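Local coordinates for oligopeptide ABC transporter OppAIV (Borrelia burgdorferi B31, PDB 4GL8), which probably binds oligopeptides outside the inner membrane and passes them to an ABC transporter for import, at residues 42-50 with 118-128; 279-287 with 511-519. All blocks are in the same frame, centred on the assembly; numbering follows the deposited sequence.

Interaction 1 (42-50 with 118-128) and interaction 2 (279-287 with 511-519) lie on opposite sides of the chain's centre, their own centres about 27 Å apart and their nearest atoms about 9 Å apart. They hold different elements: the first joins two largely irregular segments, the second a strand and a loop. Both are partly buried, but the first has the larger share of buried residues. Its chemistry is polar, built on a salt bridge and several side-chain hydrogen bonds; the second relies on aromatic and aliphatic packing with one backbone hydrogen bond. Both border the bound peptide: Asn49 and Phe128 of interaction 1 meet it, and Ser287, at the end of segment 279-287, packs on it.

Interaction 1. Residues 42-50 with 118-128; sequences TLDAQLIND and RILDKETGSSF
The Arg118 guanidinium has the Asp44 carboxylate at its edge and Thr124 CG2 over one face, 4.2 Å above the plane. Carboxylate and guanidinium are nearly coplanar, 7° apart, and the grip is end-on: Arg118 NH2 donates to Asp44 OD2 at 2.8 Å and NH1 to OD1 at 3.2 Å, each oxygen using its syn lone pair. Gln46 OE1 takes a further bond from Arg118 NH1 at 3.0 Å, tilted 24° from the guanidinium plane. The Phe128 ring presents its edge to Ile48 O and Asn49 CA. Asp44 OD1 also accepts from Gln46 N, which makes an Asx turn, while Trp197 is a second partner of OD2; together they would fix the carboxylate's rotation. The loop between strand 31-35 and helix 51-57 thus docks against the end of helix 109-119 and the chain beyond it, at the peptide site of this family 5 solute-binding protein: Asn49 forms backbone hydrogen bonds with the bound peptide, and Phe128 packs on it. With chi1 at 171°, Ser126 swings OG to Gln46 O, donating at 2.6 Å, and OG accepts from Phe128 N, a capping bond. Asn49 ND2 reaches Ser127 OG at 3.0 Å, and a water links Leu47 O with Ser127 N.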
ATOM      1  N   THR A  42       9.817  -3.158  -8.920  1.00 22.07           N
ATOM      2  CA  THR A  42      10.378  -4.451  -8.589  1.00 22.07           C
ATOM      3  C   THR A  42       9.227  -5.437  -8.539  1.00 21.19           C
ATOM      4  O   THR A  42       8.130  -5.093  -8.110  1.00 21.18           O
ATOM      5  CB  THR A  42      11.145  -4.435  -7.217  1.00 22.48           C
ATOM      6  OG1 THR A  42      11.294  -5.766  -6.715  1.00 23.10           O
ATOM      7  CG2 THR A  42      10.389  -3.657  -6.145  1.00 22.22           C
ATOM      8  N   LEU A  43       9.475  -6.657  -8.986  1.00 20.48           N
ATOM      9  CA  LEU A  43       8.526  -7.741  -8.835  1.00 20.24           C
ATOM     10  C   LEU A  43       8.925  -8.742  -7.721  1.00 20.15           C
ATOM     11  O   LEU A  43       8.371  -9.845  -7.639  1.00 20.64           O
ATOM     12  CB  LEU A  43       8.292  -8.418 -10.190  1.00 20.85           C
ATOM     13  CG  LEU A  43       7.638  -7.395 -11.157  1.00 21.64           C
ATOM     14  CD1 LEU A  43       7.424  -7.998 -12.534  1.00 23.12           C
ATOM     15  CD2 LEU A  43       6.329  -6.828 -10.621  1.00 21.16           C
ATOM     16  N   ASP A  44       9.814  -8.306  -6.832  1.00 19.64           N
ATOM     17  CA  ASP A  44      10.320  -9.132  -5.733  1.00 19.29           C
ATOM     18  C   ASP A  44       9.471  -8.794  -4.506  1.00 18.49           C
ATOM     19  O   ASP A  44       9.521  -7.678  -4.010  1.00 17.97           O
ATOM     20  CB  ASP A  44      11.785  -8.779  -5.496  1.00 19.73           C
ATOM     21  CG  ASP A  44      12.454  -9.657  -4.451  1.00 20.11           C
ATOM     22  OD1 ASP A  44      11.780 -10.144  -3.526  1.00 20.11           O
ATOM     23  OD2 ASP A  44      13.685  -9.851  -4.554  1.00 20.94           O
ATOM     24  N   ALA A  45       8.690  -9.755  -4.038  1.00 18.25           N
ATOM     25  CA  ALA A  45       7.689  -9.507  -2.998  1.00 18.63           C
ATOM     26  C   ALA A  45       8.287  -8.987  -1.704  1.00 18.53           C
ATOM     27  O   ALA A  45       7.581  -8.325  -0.914  1.00 19.67           O
ATOM     28  CB  ALA A  45       6.860 -10.781  -2.719  1.00 18.37           C
ATOM     29  N   GLN A  46       9.559  -9.275  -1.476  1.00 18.51           N
ATOM     30  CA  GLN A  46      10.198  -8.902  -0.212  1.00 19.07           C
ATOM     31  C   GLN A  46      10.793  -7.509  -0.310  1.00 19.89           C
ATOM     32  O   GLN A  46      11.252  -6.976   0.694  1.00 19.80           O
ATOM     33  CB  GLN A  46      11.240  -9.942   0.198  1.00 18.75           C
ATOM     34  CG  GLN A  46      10.610 -11.303   0.445  1.00 18.62           C
ATOM     35  CD  GLN A  46      11.560 -12.307   1.080  1.00 19.12           C
ATOM     36  OE1 GLN A  46      12.773 -12.251   0.884  1.00 18.35           O
ATOM     37  NE2 GLN A  46      10.996 -13.217   1.883  1.00 19.37           N
ATOM     38  N   LEU A  47      10.775  -6.926  -1.516  1.00 20.55           N
ATOM     39  CA  LEU A  47      11.265  -5.565  -1.725  1.00 20.97           C
ATOM     40  C   LEU A  47      10.142  -4.611  -2.134  1.00 20.37           C
ATOM     41  O   LEU A  47      10.326  -3.426  -2.090  1.00 21.11           O
ATOM     42  CB  LEU A  47      12.357  -5.535  -2.805  1.00 21.69           C
ATOM     43  CG  LEU A  47      13.570  -6.451  -2.626  1.00 23.55           C
ATOM     44  CD1 LEU A  47      14.517  -6.365  -3.820  1.00 24.55           C
ATOM     45  CD2 LEU A  47      14.354  -6.136  -1.353  1.00 24.06           C
ATOM     46  N   ILE A  48       8.999  -5.113  -2.568  1.00 19.60           N
ATOM     47  CA  ILE A  48       7.900  -4.235  -3.027  1.00 19.28           C
ATOM     48  C   ILE A  48       7.320  -3.465  -1.866  1.00 19.12           C
ATOM     49  O   ILE A  48       7.000  -4.062  -0.849  1.00 18.89           O
ATOM     50  CB  ILE A  48       6.758  -5.060  -3.676  1.00 18.98           C
ATOM     51  CG1 ILE A  48       7.179  -5.549  -5.052  1.00 19.51           C
ATOM     52  CG2 ILE A  48       5.492  -4.231  -3.837  1.00 18.65           C
ATOM     53  CD1 ILE A  48       6.419  -6.774  -5.489  1.00 20.11           C
ATOM     54  N   ASN A  49       7.141  -2.159  -2.026  1.00 19.18           N
ATOM     55  CA  ASN A  49       6.485  -1.359  -0.997  1.00 19.17           C
ATOM     56  C   ASN A  49       5.377  -0.500  -1.550  1.00 19.27           C
ATOM     57  O   ASN A  49       4.971   0.467  -0.912  1.00 20.46           O
ATOM     58  CB  ASN A  49       7.498  -0.486  -0.264  1.00 19.29           C
ATOM     59  CG  ASN A  49       8.282   0.421  -1.203  1.00 19.98           C
ATOM     60  OD1 ASN A  49       7.851   0.710  -2.337  1.00 19.80           O
ATOM     61  ND2 ASN A  49       9.467   0.855  -0.741  1.00 20.06           N
ATOM     62  N   ASP A  50       4.859  -0.892  -2.706  1.00 19.08           N
ATOM     63  CA  ASP A  50       4.006  -0.026  -3.541  1.00 19.14           C
ATOM     64  C   ASP A  50       2.857  -0.834  -4.124  1.00 18.59           C
ATOM     65  O   ASP A  50       2.994  -2.041  -4.284  1.00 17.91           O
ATOM     66  CB  ASP A  50       4.836   0.610  -4.652  1.00 19.25           C
ATOM     67  CG  ASP A  50       5.120  -0.342  -5.763  1.00 19.42           C
ATOM     68  OD1 ASP A  50       6.099  -1.106  -5.660  1.00 19.71           O
ATOM     69  OD2 ASP A  50       4.368  -0.319  -6.745  1.00 19.72           O
ATOM     70  N   ARG A 118      15.690 -14.732   4.552  1.00 21.64           N
ATOM     71  CA  ARG A 118      16.162 -13.707   3.598  1.00 21.25           C
ATOM     72  C   ARG A 118      15.643 -12.298   3.934  1.00 20.76           C
ATOM     73  O   ARG A 118      16.430 -11.351   3.908  1.00 20.98           O
ATOM     74  CB  ARG A 118      15.780 -14.074   2.152  1.00 21.55           C
ATOM     75  CG  ARG A 118      16.015 -12.969   1.110  1.00 21.30           C
ATOM     76  CD  ARG A 118      15.672 -13.475  -0.289  1.00 20.48           C
ATOM     77  NE  ARG A 118      16.071 -12.566  -1.356  1.00 19.63           N
ATOM     78  CZ  ARG A 118      15.256 -11.770  -2.061  1.00 18.70           C
ATOM     79  NH1 ARG A 118      13.933 -11.712  -1.819  1.00 17.46           N
ATOM     80  NH2 ARG A 118      15.770 -11.006  -3.035  1.00 18.14           N
ATOM     81  N   ILE A 119      14.350 -12.116   4.223  1.00 20.08           N
ATOM     82  CA  ILE A 119      13.871 -10.750   4.458  1.00 20.50           C
ATOM     83  C   ILE A 119      14.400 -10.198   5.781  1.00 21.38           C
ATOM     84  O   ILE A 119      14.491  -8.994   5.950  1.00 20.85           O
ATOM     85  CB  ILE A 119      12.340 -10.594   4.359  1.00 21.12           C
ATOM     86  CG1 ILE A 119      11.971  -9.119   4.309  1.00 21.13           C
ATOM     87  CG2 ILE A 119      11.631 -11.287   5.525  1.00 20.99           C
ATOM     88  CD1 ILE A 119      10.520  -8.889   3.962  1.00 21.30           C
ATOM     89  N   LEU A 120      14.792 -11.087   6.693  1.00 22.03           N
ATOM     90  CA  LEU A 120      15.386 -10.685   7.968  1.00 22.64           C
ATOM     91  C   LEU A 120      16.895 -10.559   7.897  1.00 24.77           C
ATOM     92  O   LEU A 120      17.541 -10.349   8.929  1.00 25.78           O
ATOM     93  CB  LEU A 120      14.994 -11.672   9.065  1.00 21.92           C
ATOM     94  CG  LEU A 120      13.507 -11.600   9.430  1.00 21.21           C
ATOM     95  CD1 LEU A 120      13.044 -12.860  10.151  1.00 21.06           C
ATOM     96  CD2 LEU A 120      13.240 -10.378  10.289  1.00 20.77           C
ATOM     97  N   ASP A 121      17.448 -10.685   6.688  1.00 25.87           N
ATOM     98  CA  ASP A 121      18.835 -10.388   6.421  1.00 27.85           C
ATOM     99  C   ASP A 121      18.963  -8.915   6.069  1.00 28.80           C
ATOM    100  O   ASP A 121      18.367  -8.454   5.101  1.00 26.88           O
ATOM    101  CB  ASP A 121      19.341 -11.213   5.234  1.00 29.57           C
ATOM    102  CG  ASP A 121      20.871 -11.192   5.105  1.00 32.45           C
ATOM    103  OD1 ASP A 121      21.541 -10.289   5.680  1.00 33.79           O
ATOM    104  OD2 ASP A 121      21.397 -12.105   4.432  1.00 34.05           O
ATOM    105  N   LYS A 122      19.773  -8.200   6.839  1.00 30.21           N
ATOM    106  CA  LYS A 122      20.070  -6.789   6.591  1.00 32.04           C
ATOM    107  C   LYS A 122      20.496  -6.546   5.135  1.00 31.92           C
ATOM    108  O   LYS A 122      20.082  -5.551   4.531  1.00 33.53           O
ATOM    109  CB  LYS A 122      21.157  -6.323   7.553  1.00 34.82           C
ATOM    110  CG  LYS A 122      21.194  -4.834   7.852  1.00 38.02           C
ATOM    111  CD  LYS A 122      22.013  -4.567   9.127  1.00 39.99           C
ATOM    112  CE  LYS A 122      21.224  -4.928  10.390  1.00 40.44           C
ATOM    113  NZ  LYS A 122      21.991  -4.797  11.666  1.00 42.11           N
ATOM    114  N   GLU A 123      21.251  -7.474   4.546  1.00 30.68           N
ATOM    115  CA  GLU A 123      21.832  -7.261   3.203  1.00 30.25           C
ATOM    116  C   GLU A 123      20.801  -7.213   2.086  1.00 28.71           C
ATOM    117  O   GLU A 123      21.060  -6.630   1.039  1.00 29.28           O
ATOM    118  CB  GLU A 123      22.912  -8.313   2.877  1.00 31.05           C
ATOM    119  N   THR A 124      19.632  -7.806   2.309  1.00 27.49           N
ATOM    120  CA  THR A 124      18.515  -7.768   1.344  1.00 25.44           C
ATOM    121  C   THR A 124      17.951  -6.352   1.130  1.00 25.01           C
ATOM    122  O   THR A 124      17.382  -6.041   0.067  1.00 23.74           O
ATOM    123  CB  THR A 124      17.365  -8.691   1.817  1.00 24.99           C
ATOM    124  OG1 THR A 124      17.875 -10.006   2.107  1.00 24.79           O
ATOM    125  CG2 THR A 124      16.255  -8.805   0.748  1.00 24.63           C
ATOM    126  N   GLY A 125      18.058  -5.518   2.164  1.00 25.22           N
ATOM    127  CA  GLY A 125      17.634  -4.124   2.091  1.00 25.54           C
ATOM    128  C   GLY A 125      16.133  -3.946   1.899  1.00 25.28           C
ATOM    129  O   GLY A 125      15.708  -2.988   1.280  1.00 25.63           O
ATOM    130  N   SER A 126      15.328  -4.870   2.417  1.00 25.09           N
ATOM    131  CA  SER A 126      13.870  -4.719   2.334  1.00 25.46           C
ATOM    132  C   SER A 126      13.442  -3.508   3.159  1.00 25.73           C
ATOM    133  O   SER A 126      13.722  -3.452   4.351  1.00 24.96           O
ATOM    134  CB  SER A 126      13.140  -5.960   2.848  1.00 24.81           C
ATOM    135  OG  SER A 126      11.723  -5.675   2.951  1.00 25.13           O
ATOM    136  N   SER A 127      12.745  -2.560   2.530  1.00 25.98           N
ATOM    137  CA  SER A 127      12.316  -1.357   3.233  1.00 26.68           C
ATOM    138  C   SER A 127      11.095  -1.624   4.152  1.00 26.33           C
ATOM    139  O   SER A 127      10.665  -0.728   4.885  1.00 24.97           O
ATOM    140  CB  SER A 127      11.973  -0.261   2.220  1.00 26.92           C
ATOM    141  OG  SER A 127      10.751  -0.585   1.548  1.00 27.21           O
ATOM    142  N   PHE A 128      10.539  -2.836   4.098  1.00 26.44           N
ATOM    143  CA  PHE A 128       9.344  -3.217   4.892  1.00 27.33           C
ATOM    144  C   PHE A 128       9.657  -4.155   6.024  1.00 26.15           C
ATOM    145  O   PHE A 128       8.765  -4.563   6.777  1.00 27.38           O
ATOM    146  CB  PHE A 128       8.262  -3.878   4.001  1.00 29.05           C
ATOM    147  CG  PHE A 128       6.991  -3.068   3.878  1.00 31.84           C
ATOM    148  CD1 PHE A 128       6.298  -2.638   5.029  1.00 34.24           C
ATOM    149  CD2 PHE A 128       6.458  -2.762   2.631  1.00 32.05           C
ATOM    150  CE1 PHE A 128       5.122  -1.896   4.915  1.00 33.89           C
ATOM    151  CE2 PHE A 128       5.291  -2.028   2.520  1.00 32.18           C
ATOM    152  CZ  PHE A 128       4.617  -1.602   3.656  1.00 32.24           C
TER
HETATM  153  O   HOH W   1      12.152  -2.413  -0.251  1.00 23.73           O

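Interaction 2. Residues 279-287 with 511-519; sequences DYYSMGINS and GWEPNISER
Tyr281 and Trp512 meet in a T-shaped stack: the indole edge points at the tyrosine face, with Trp512 CZ3 3.8 Å above the centre of the Tyr281 ring and the planes at 71°. Pro514, buried, lies close by, its CD 3.6 Å from Tyr281 CD2, and Met283 continues the apolar row. The methionine runs out anti to its backbone N (chi1 -168°) and bends at chi3 (-80°), which brings CE to 3.8 Å from Pro514 CB and SD beside Asn515 CA. Against this close packing stands the solvent side, where exposed Ile516 crosses the Asn286 amide, its CG1 and CD1 each 3.6 Å from Asn286 OD1. There Asn286 N donates to Ile516 O at 2.8 Å, and Ile285 CD1, on a buried residue, rests against the Glu518 carboxylate, which bonds to Tyr502. Strand 280-285 pairs antiparallel with strand 492-504, and the loop before strand 526-527 packs against it, shaped by a type I turn from Asn515 to Glu518. A single hydrogen bond between the segments, at the Asn286 end, is consistent with cohesion at the Tyr281 end that comes mainly from close packing and dispersion.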
ATOM      1  N   ASP A 279     -20.093   0.361 -17.386  1.00 38.46           N
ATOM      2  CA  ASP A 279     -18.863  -0.377 -17.145  1.00 36.44           C
ATOM      3  C   ASP A 279     -17.942   0.368 -16.188  1.00 34.68           C
ATOM      4  O   ASP A 279     -16.774   0.036 -16.087  1.00 33.53           O
ATOM      5  CB  ASP A 279     -18.165  -0.721 -18.473  1.00 36.12           C
ATOM      6  CG  ASP A 279     -17.765   0.502 -19.275  1.00 37.13           C
ATOM      7  OD1 ASP A 279     -17.286   0.317 -20.420  1.00 37.89           O
ATOM      8  OD2 ASP A 279     -17.916   1.649 -18.785  1.00 37.55           O
ATOM      9  N   TYR A 280     -18.487   1.362 -15.487  1.00 34.61           N
ATOM     10  CA  TYR A 280     -17.745   2.145 -14.502  1.00 34.09           C
ATOM     11  C   TYR A 280     -18.095   1.653 -13.108  1.00 33.77           C
ATOM     12  O   TYR A 280     -19.260   1.357 -12.818  1.00 34.92           O
ATOM     13  CB  TYR A 280     -18.090   3.638 -14.616  1.00 34.90           C
ATOM     14  CG  TYR A 280     -17.505   4.524 -13.523  1.00 33.65           C
ATOM     15  CD1 TYR A 280     -16.218   5.046 -13.636  1.00 32.94           C
ATOM     16  CD2 TYR A 280     -18.256   4.859 -12.385  1.00 34.10           C
ATOM     17  CE1 TYR A 280     -15.674   5.860 -12.642  1.00 32.18           C
ATOM     18  CE2 TYR A 280     -17.732   5.672 -11.394  1.00 33.72           C
ATOM     19  CZ  TYR A 280     -16.437   6.167 -11.529  1.00 32.44           C
ATOM     20  OH  TYR A 280     -15.916   6.959 -10.560  1.00 31.37           O
ATOM     21  N   TYR A 281     -17.078   1.596 -12.259  1.00 31.77           N
ATOM     22  CA  TYR A 281     -17.208   1.136 -10.890  1.00 31.44           C
ATOM     23  C   TYR A 281     -16.488   2.112  -9.977  1.00 31.41           C
ATOM     24  O   TYR A 281     -15.577   2.816 -10.404  1.00 31.26           O
ATOM     25  CB  TYR A 281     -16.537  -0.202 -10.721  1.00 30.10           C
ATOM     26  CG  TYR A 281     -17.172  -1.354 -11.454  1.00 29.83           C
ATOM     27  CD1 TYR A 281     -17.049  -1.478 -12.839  1.00 29.25           C
ATOM     28  CD2 TYR A 281     -17.848  -2.359 -10.761  1.00 29.89           C
ATOM     29  CE1 TYR A 281     -17.606  -2.554 -13.513  1.00 29.61           C
ATOM     30  CE2 TYR A 281     -18.401  -3.439 -11.438  1.00 30.57           C
ATOM     31  CZ  TYR A 281     -18.274  -3.524 -12.817  1.00 30.07           C
ATOM     32  OH  TYR A 281     -18.806  -4.595 -13.493  1.00 30.97           O
ATOM     33  N   SER A 282     -16.890   2.129  -8.716  1.00 31.69           N
ATOM     34  CA  SER A 282     -16.332   3.068  -7.764  1.00 31.88           C
ATOM     35  C   SER A 282     -16.576   2.548  -6.374  1.00 31.38           C
ATOM     36  O   SER A 282     -17.659   2.032  -6.082  1.00 31.87           O
ATOM     37  CB  SER A 282     -16.993   4.445  -7.924  1.00 33.10           C
ATOM     38  OG  SER A 282     -16.380   5.346  -7.036  1.00 33.94           O
ATOM     39  N   MET A 283     -15.572   2.677  -5.518  1.00 29.86           N
ATOM     40  CA  MET A 283     -15.712   2.251  -4.141  1.00 30.13           C
ATOM     41  C   MET A 283     -14.798   3.026  -3.229  1.00 27.99           C
ATOM     42  O   MET A 283     -13.666   3.332  -3.603  1.00 26.68           O
ATOM     43  CB  MET A 283     -15.387   0.760  -4.007  1.00 31.91           C
ATOM     44  CG  MET A 283     -15.789   0.193  -2.657  1.00 33.91           C
ATOM     45  SD  MET A 283     -15.606  -1.579  -2.530  1.00 36.33           S
ATOM     46  CE  MET A 283     -17.091  -2.150  -3.364  1.00 38.71           C
ATOM     47  N   GLY A 284     -15.307   3.333  -2.037  1.00 27.10           N
ATOM     48  CA  GLY A 284     -14.479   3.762  -0.928  1.00 26.31           C
ATOM     49  C   GLY A 284     -13.492   2.641  -0.559  1.00 24.93           C
ATOM     50  O   GLY A 284     -13.902   1.501  -0.353  1.00 25.54           O
ATOM     51  N   ILE A 285     -12.201   2.951  -0.490  1.00 22.91           N
ATOM     52  CA  ILE A 285     -11.204   1.926  -0.110  1.00 22.37           C
ATOM     53  C   ILE A 285     -10.438   2.314   1.155  1.00 22.24           C
ATOM     54  O   ILE A 285     -10.533   3.451   1.602  1.00 21.85           O
ATOM     55  CB  ILE A 285     -10.220   1.611  -1.263  1.00 21.27           C
ATOM     56  CG1 ILE A 285      -9.553   2.880  -1.793  1.00 20.68           C
ATOM     57  CG2 ILE A 285     -10.946   0.892  -2.407  1.00 21.69           C
ATOM     58  CD1 ILE A 285      -8.337   2.588  -2.666  1.00 20.11           C
ATOM     59  N   ASN A 286      -9.687   1.365   1.729  1.00 22.65           N
ATOM     60  CA  ASN A 286      -8.884   1.623   2.913  1.00 22.73           C
ATOM     61  C   ASN A 286      -7.570   2.271   2.539  1.00 22.23           C
ATOM     62  O   ASN A 286      -6.479   1.718   2.746  1.00 22.13           O
ATOM     63  CB  ASN A 286      -8.636   0.336   3.670  1.00 23.31           C
ATOM     64  CG  ASN A 286      -9.834  -0.087   4.501  1.00 24.98           C
ATOM     65  OD1 ASN A 286     -10.713   0.719   4.808  1.00 25.64           O
ATOM     66  ND2 ASN A 286      -9.873  -1.358   4.867  1.00 25.40           N
ATOM     67  N   SER A 287      -7.664   3.480   2.038  1.00 22.47           N
ATOM     68  CA  SER A 287      -6.512   4.137   1.481  1.00 22.76           C
ATOM     69  C   SER A 287      -6.695   5.634   1.687  1.00 22.58           C
ATOM     70  O   SER A 287      -7.819   6.110   1.664  1.00 24.12           O
ATOM     71  CB  SER A 287      -6.429   3.748   0.009  1.00 23.15           C
ATOM     72  OG  SER A 287      -5.138   3.926  -0.466  1.00 24.32           O
ATOM     73  N   GLY A 511     -16.364 -12.222 -12.839  1.00 27.03           N
ATOM     74  CA  GLY A 511     -15.423 -12.748 -11.867  1.00 27.08           C
ATOM     75  C   GLY A 511     -14.504 -11.743 -11.212  1.00 26.81           C
ATOM     76  O   GLY A 511     -13.506 -12.148 -10.577  1.00 28.38           O
ATOM     77  N   TRP A 512     -14.808 -10.455 -11.390  1.00 26.65           N
ATOM     78  CA  TRP A 512     -14.110  -9.361 -10.740  1.00 27.10           C
ATOM     79  C   TRP A 512     -15.084  -8.336 -10.162  1.00 28.68           C
ATOM     80  O   TRP A 512     -16.122  -8.049 -10.727  1.00 29.45           O
ATOM     81  CB  TRP A 512     -13.183  -8.634 -11.697  1.00 26.92           C
ATOM     82  CG  TRP A 512     -12.560  -7.405 -11.069  1.00 26.41           C
ATOM     83  CD1 TRP A 512     -11.447  -7.359 -10.286  1.00 25.81           C
ATOM     84  CD2 TRP A 512     -13.044  -6.062 -11.153  1.00 26.57           C
ATOM     85  NE1 TRP A 512     -11.212  -6.075  -9.862  1.00 25.22           N
ATOM     86  CE2 TRP A 512     -12.174  -5.257 -10.390  1.00 26.25           C
ATOM     87  CE3 TRP A 512     -14.134  -5.460 -11.801  1.00 27.72           C
ATOM     88  CZ2 TRP A 512     -12.352  -3.867 -10.259  1.00 26.44           C
ATOM     89  CZ3 TRP A 512     -14.310  -4.090 -11.673  1.00 27.84           C
ATOM     90  CH2 TRP A 512     -13.420  -3.308 -10.904  1.00 27.20           C
ATOM     91  N   GLU A 513     -14.686  -7.730  -9.059  1.00 29.62           N
ATOM     92  CA  GLU A 513     -15.503  -6.753  -8.361  1.00 31.77           C
ATOM     93  C   GLU A 513     -14.571  -5.864  -7.510  1.00 28.31           C
ATOM     94  O   GLU A 513     -13.601  -6.351  -7.004  1.00 26.99           O
ATOM     95  CB  GLU A 513     -16.428  -7.541  -7.445  1.00 35.44           C
ATOM     96  CG  GLU A 513     -17.699  -6.840  -7.103  1.00 41.10           C
ATOM     97  CD  GLU A 513     -18.500  -7.616  -6.072  1.00 45.31           C
ATOM     98  OE1 GLU A 513     -17.934  -8.556  -5.444  1.00 45.97           O
ATOM     99  OE2 GLU A 513     -19.689  -7.261  -5.893  1.00 47.77           O
ATOM    100  N   PRO A 514     -14.877  -4.579  -7.338  1.00 27.25           N
ATOM    101  CA  PRO A 514     -14.132  -3.797  -6.347  1.00 26.15           C
ATOM    102  C   PRO A 514     -14.260  -4.343  -4.920  1.00 25.05           C
ATOM    103  O   PRO A 514     -15.298  -4.932  -4.564  1.00 25.18           O
ATOM    104  CB  PRO A 514     -14.801  -2.413  -6.402  1.00 27.22           C
ATOM    105  CG  PRO A 514     -15.548  -2.371  -7.703  1.00 27.58           C
ATOM    106  CD  PRO A 514     -15.903  -3.782  -8.033  1.00 27.84           C
ATOM    107  N   ASN A 515     -13.220  -4.155  -4.110  1.00 23.67           N
ATOM    108  CA  ASN A 515     -13.341  -4.399  -2.687  1.00 22.98           C
ATOM    109  C   ASN A 515     -12.518  -3.422  -1.876  1.00 22.75           C
ATOM    110  O   ASN A 515     -11.693  -2.700  -2.406  1.00 23.30           O
ATOM    111  CB  ASN A 515     -13.046  -5.861  -2.365  1.00 23.23           C
ATOM    112  CG  ASN A 515     -11.585  -6.243  -2.581  1.00 23.28           C
ATOM    113  OD1 ASN A 515     -10.665  -5.474  -2.283  1.00 22.42           O
ATOM    114  ND2 ASN A 515     -11.367  -7.465  -3.055  1.00 23.81           N
ATOM    115  N   ILE A 516     -12.722  -3.415  -0.568  1.00 23.23           N
ATOM    116  CA  ILE A 516     -12.274  -2.310   0.276  1.00 22.47           C
ATOM    117  C   ILE A 516     -10.747  -2.226   0.408  1.00 21.80           C
ATOM    118  O   ILE A 516     -10.214  -1.151   0.658  1.00 21.55           O
ATOM    119  CB  ILE A 516     -13.001  -2.339   1.653  1.00 23.36           C
ATOM    120  CG1 ILE A 516     -12.738  -1.028   2.417  1.00 24.23           C
ATOM    121  CG2 ILE A 516     -12.553  -3.528   2.492  1.00 23.23           C
ATOM    122  CD1 ILE A 516     -13.723  -0.728   3.539  1.00 25.02           C
ATOM    123  N   SER A 517     -10.050  -3.338   0.187  1.00 21.31           N
ATOM    124  CA  SER A 517      -8.603  -3.397   0.285  1.00 21.03           C
ATOM    125  C   SER A 517      -7.903  -3.534  -1.070  1.00 21.97           C
ATOM    126  O   SER A 517      -6.692  -3.699  -1.108  1.00 22.13           O
ATOM    127  CB  SER A 517      -8.204  -4.591   1.161  1.00 21.10           C
ATOM    128  OG  SER A 517      -8.740  -5.788   0.621  1.00 20.79           O
ATOM    129  N   GLU A 518      -8.656  -3.458  -2.163  1.00 22.95           N
ATOM    130  CA  GLU A 518      -8.144  -3.717  -3.500  1.00 24.37           C
ATOM    131  C   GLU A 518      -7.359  -5.014  -3.600  1.00 23.16           C
ATOM    132  O   GLU A 518      -6.305  -5.065  -4.218  1.00 23.79           O
ATOM    133  CB  GLU A 518      -7.304  -2.519  -4.012  1.00 26.22           C
ATOM    134  CG  GLU A 518      -8.056  -1.192  -4.009  1.00 27.35           C
ATOM    135  CD  GLU A 518      -7.417  -0.158  -4.934  1.00 29.81           C
ATOM    136  OE1 GLU A 518      -6.196   0.043  -4.831  1.00 29.20           O
ATOM    137  OE2 GLU A 518      -8.136   0.466  -5.763  1.00 30.56           O
ATOM    138  N   ARG A 519      -7.841  -6.068  -2.969  1.00 22.81           N
ATOM    139  CA  ARG A 519      -7.161  -7.366  -3.067  1.00 22.88           C
ATOM    140  C   ARG A 519      -7.837  -8.140  -4.180  1.00 23.29           C
ATOM    141  O   ARG A 519      -8.926  -8.673  -3.989  1.00 23.63           O
ATOM    142  CB  ARG A 519      -7.237  -8.119  -1.755  1.00 22.48           C
ATOM    143  CG  ARG A 519      -6.140  -7.728  -0.771  1.00 22.00           C
ATOM    144  CD  ARG A 519      -6.399  -8.370   0.590  1.00 22.14           C
ATOM    145  NE  ARG A 519      -5.403  -7.973   1.583  1.00 21.62           N
ATOM    146  CZ  ARG A 519      -5.398  -8.359   2.860  1.00 20.85           C
ATOM    147  NH1 ARG A 519      -6.339  -9.172   3.334  1.00 21.52           N
ATOM    148  NH2 ARG A 519      -4.458  -7.918   3.662  1.00 20.23           N
TER